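Side-chain contact in VirX1 (Cyanophage Syn10, PDB 6QGM), which iodinates diverse substrates as a viral halogenase, probably a flavin-dependent enzyme of the tryptophan halogenase family: residues 91-96 and 140-145. Numbering follows the deposited sequence.
Sequences VFEYPF and LAEHNR
Glu93, on an edge strand of a mixed sheet, meets Ala141 and Glu142 in the last turn of helix 137-143, a small, buried packing contact with no hydrogen bond or salt bridge between the two segments. The carboxylate of Glu93 straddles two neighbouring helix positions: OE1 lies 4.1 Å from CB of Ala141, and OE2 lies 4.0 Å from CG of Glu142. A bend at chi2 (-92°) turns the carboxylate out of line with the first part of the chain. Glu142, by contrast, runs extended beyond CG (chi2 -164°) and crosses Glu93 at a slant, with the two carboxylate planes 32° apart.

The acids come close without bonding, OE2 of Glu93 standing 4.7 Å from OE2 of Glu142. Each is paired with its own arginine, Glu93 OE2 with Arg80 and Glu142 OE1 with Arg132, which would be expected to offset the like charges. Ser78 binds OE1 of Glu93, so both oxygens of this buried carboxylate have polar partners on strand 78-82.

Beyond the touching residues the helix closes in a Schellman motif at Asn144.

Strand 91-95 pairs antiparallel with strand 78-82, whose Ser78 also touches Ala141, while Val270 on the next strand, 270-275, packs against both Glu93 and Ala141. Helix 137-143 thus lies against this edge of the sheet, with helix 494-512 contacting it through His143.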
loop_
_atom_site.group_PDB
_atom_site.type_symbol
_atom_site.label_atom_id
_atom_site.label_comp_id
_atom_site.label_asym_id
_atom_site.label_seq_id
_atom_site.Cartn_x
_atom_site.Cartn_y
_atom_site.Cartn_z
ATOM N N VAL B 91 26.919 -22.643 -10.667
ATOM C CA VAL B 91 25.970 -23.135 -9.630
ATOM C C VAL B 91 25.729 -22.031 -8.599
ATOM O O VAL B 91 26.657 -21.302 -8.276
ATOM C CB VAL B 91 26.510 -24.408 -8.958
ATOM C CG1 VAL B 91 25.504 -24.974 -7.973
ATOM C CG2 VAL B 91 26.912 -25.456 -9.975
ATOM N N PHE B 92 24.503 -21.934 -8.112
ATOM C CA PHE B 92 24.151 -21.118 -6.934
ATOM C C PHE B 92 23.029 -21.827 -6.182
ATOM O O PHE B 92 22.348 -22.677 -6.775
ATOM C CB PHE B 92 23.847 -19.680 -7.342
ATOM C CG PHE B 92 22.660 -19.466 -8.243
ATOM C CD1 PHE B 92 21.398 -19.232 -7.716
ATOM C CD2 PHE B 92 22.815 -19.404 -9.615
ATOM C CE1 PHE B 92 20.309 -18.986 -8.545
ATOM C CE2 PHE B 92 21.727 -19.161 -10.440
ATOM C CZ PHE B 92 20.476 -18.965 -9.904
ATOM N N GLU B 93 22.892 -21.518 -4.892
ATOM C CA GLU B 93 21.903 -22.177 -4.013
ATOM C C GLU B 93 20.850 -21.153 -3.589
ATOM O O GLU B 93 21.160 -19.937 -3.518
ATOM C CB GLU B 93 22.605 -22.787 -2.807
ATOM C CG GLU B 93 23.852 -23.585 -3.156
ATOM C CD GLU B 93 23.681 -25.077 -3.405
ATOM O OE1 GLU B 93 22.573 -25.623 -3.135
ATOM O OE2 GLU B 93 24.673 -25.700 -3.867
ATOM N N TYR B 94 19.633 -21.652 -3.383
ATOM C CA TYR B 94 18.602 -21.079 -2.482
ATOM C C TYR B 94 18.474 -22.051 -1.316
ATOM O O TYR B 94 17.699 -22.998 -1.389
ATOM C CB TYR B 94 17.280 -20.866 -3.227
ATOM C CG TYR B 94 16.183 -20.225 -2.420
ATOM C CD1 TYR B 94 16.478 -19.501 -1.275
ATOM C CD2 TYR B 94 14.849 -20.331 -2.793
ATOM C CE1 TYR B 94 15.481 -18.886 -0.533
ATOM C CE2 TYR B 94 13.842 -19.717 -2.066
ATOM C CZ TYR B 94 14.160 -19.001 -0.926
ATOM O OH TYR B 94 13.203 -18.380 -0.179
ATOM N N PRO B 95 19.281 -21.877 -0.238
ATOM C CA PRO B 95 19.230 -22.756 0.933
ATOM C C PRO B 95 18.026 -22.407 1.809
ATOM O O PRO B 95 17.609 -21.279 1.749
ATOM C CB PRO B 95 20.539 -22.432 1.650
ATOM C CG PRO B 95 20.732 -20.972 1.361
ATOM C CD PRO B 95 20.270 -20.802 -0.069
ATOM N N PHE B 96 17.505 -23.351 2.596
ATOM C CA PHE B 96 16.364 -23.126 3.523
ATOM C C PHE B 96 16.859 -22.362 4.756
ATOM O O PHE B 96 17.979 -22.592 5.257
ATOM C CB PHE B 96 15.714 -24.447 3.913
ATOM C CG PHE B 96 14.823 -25.012 2.844
ATOM C CD1 PHE B 96 13.690 -24.326 2.436
ATOM C CD2 PHE B 96 15.113 -26.226 2.246
ATOM C CE1 PHE B 96 12.856 -24.842 1.449
ATOM C CE2 PHE B 96 14.280 -26.744 1.256
ATOM C CZ PHE B 96 13.158 -26.044 0.842
ATOM N N LEU B 140 26.089 -27.302 4.446
ATOM C CA LEU B 140 25.536 -28.683 4.524
ATOM C C LEU B 140 25.201 -29.134 3.094
ATOM O O LEU B 140 25.640 -30.229 2.682
ATOM C CB LEU B 140 24.284 -28.699 5.405
ATOM C CG LEU B 140 24.490 -28.308 6.869
ATOM C CD1 LEU B 140 23.170 -28.359 7.653
ATOM C CD2 LEU B 140 25.560 -29.183 7.528
ATOM N N ALA B 141 24.452 -28.300 2.374
ATOM C CA ALA B 141 24.024 -28.530 0.982
ATOM C C ALA B 141 25.261 -28.724 0.109
ATOM O O ALA B 141 25.298 -29.691 -0.649
ATOM C CB ALA B 141 23.185 -27.379 0.508
ATOM N N GLU B 142 26.260 -27.859 0.258
ATOM C CA GLU B 142 27.443 -27.806 -0.645
ATOM C C GLU B 142 28.330 -29.035 -0.433
ATOM O O GLU B 142 28.799 -29.562 -1.443
ATOM C CB GLU B 142 28.230 -26.506 -0.460
ATOM C CG GLU B 142 27.613 -25.356 -1.224
ATOM C CD GLU B 142 28.482 -24.131 -1.440
ATOM O OE1 GLU B 142 29.707 -24.255 -1.352
ATOM O OE2 GLU B 142 27.923 -23.050 -1.731
ATOM N N HIS B 143 28.541 -29.480 0.808
ATOM C CA HIS B 143 29.430 -30.634 1.125
ATOM C C HIS B 143 28.605 -31.898 1.404
ATOM O O HIS B 143 29.202 -32.891 1.833
ATOM C CB HIS B 143 30.378 -30.249 2.264
ATOM C CG HIS B 143 31.255 -29.108 1.890
ATOM N ND1 HIS B 143 30.850 -27.803 1.998
ATOM C CD2 HIS B 143 32.491 -29.073 1.377
ATOM C CE1 HIS B 143 31.806 -27.004 1.583
ATOM N NE2 HIS B 143 32.840 -27.758 1.226
ATOM N N ASN B 144 27.290 -31.864 1.149
ATOM C CA ASN B 144 26.390 -33.048 1.213
ATOM C C ASN B 144 26.486 -33.676 2.615
ATOM O O ASN B 144 26.632 -34.912 2.729
ATOM C CB ASN B 144 26.747 -34.048 0.106
ATOM C CG ASN B 144 25.683 -35.096 -0.104
ATOM O OD1 ASN B 144 24.488 -34.783 -0.135
ATOM N ND2 ASN B 144 26.123 -36.337 -0.243
ATOM N N ARG B 145 26.390 -32.847 3.655
ATOM C CA ARG B 145 26.474 -33.264 5.073
ATOM C C ARG B 145 25.159 -32.924 5.763
ATOM O O ARG B 145 24.402 -32.107 5.225
ATOM C CB ARG B 145 27.658 -32.587 5.771
ATOM C CG ARG B 145 28.957 -32.663 4.991
ATOM C CD ARG B 145 29.342 -34.083 4.629
ATOM N NE ARG B 145 30.668 -34.110 4.042
ATOM C CZ ARG B 145 31.758 -34.523 4.670
ATOM N NH1 ARG B 145 31.708 -35.001 5.902
ATOM N NH2 ARG B 145 32.922 -34.482 4.054
#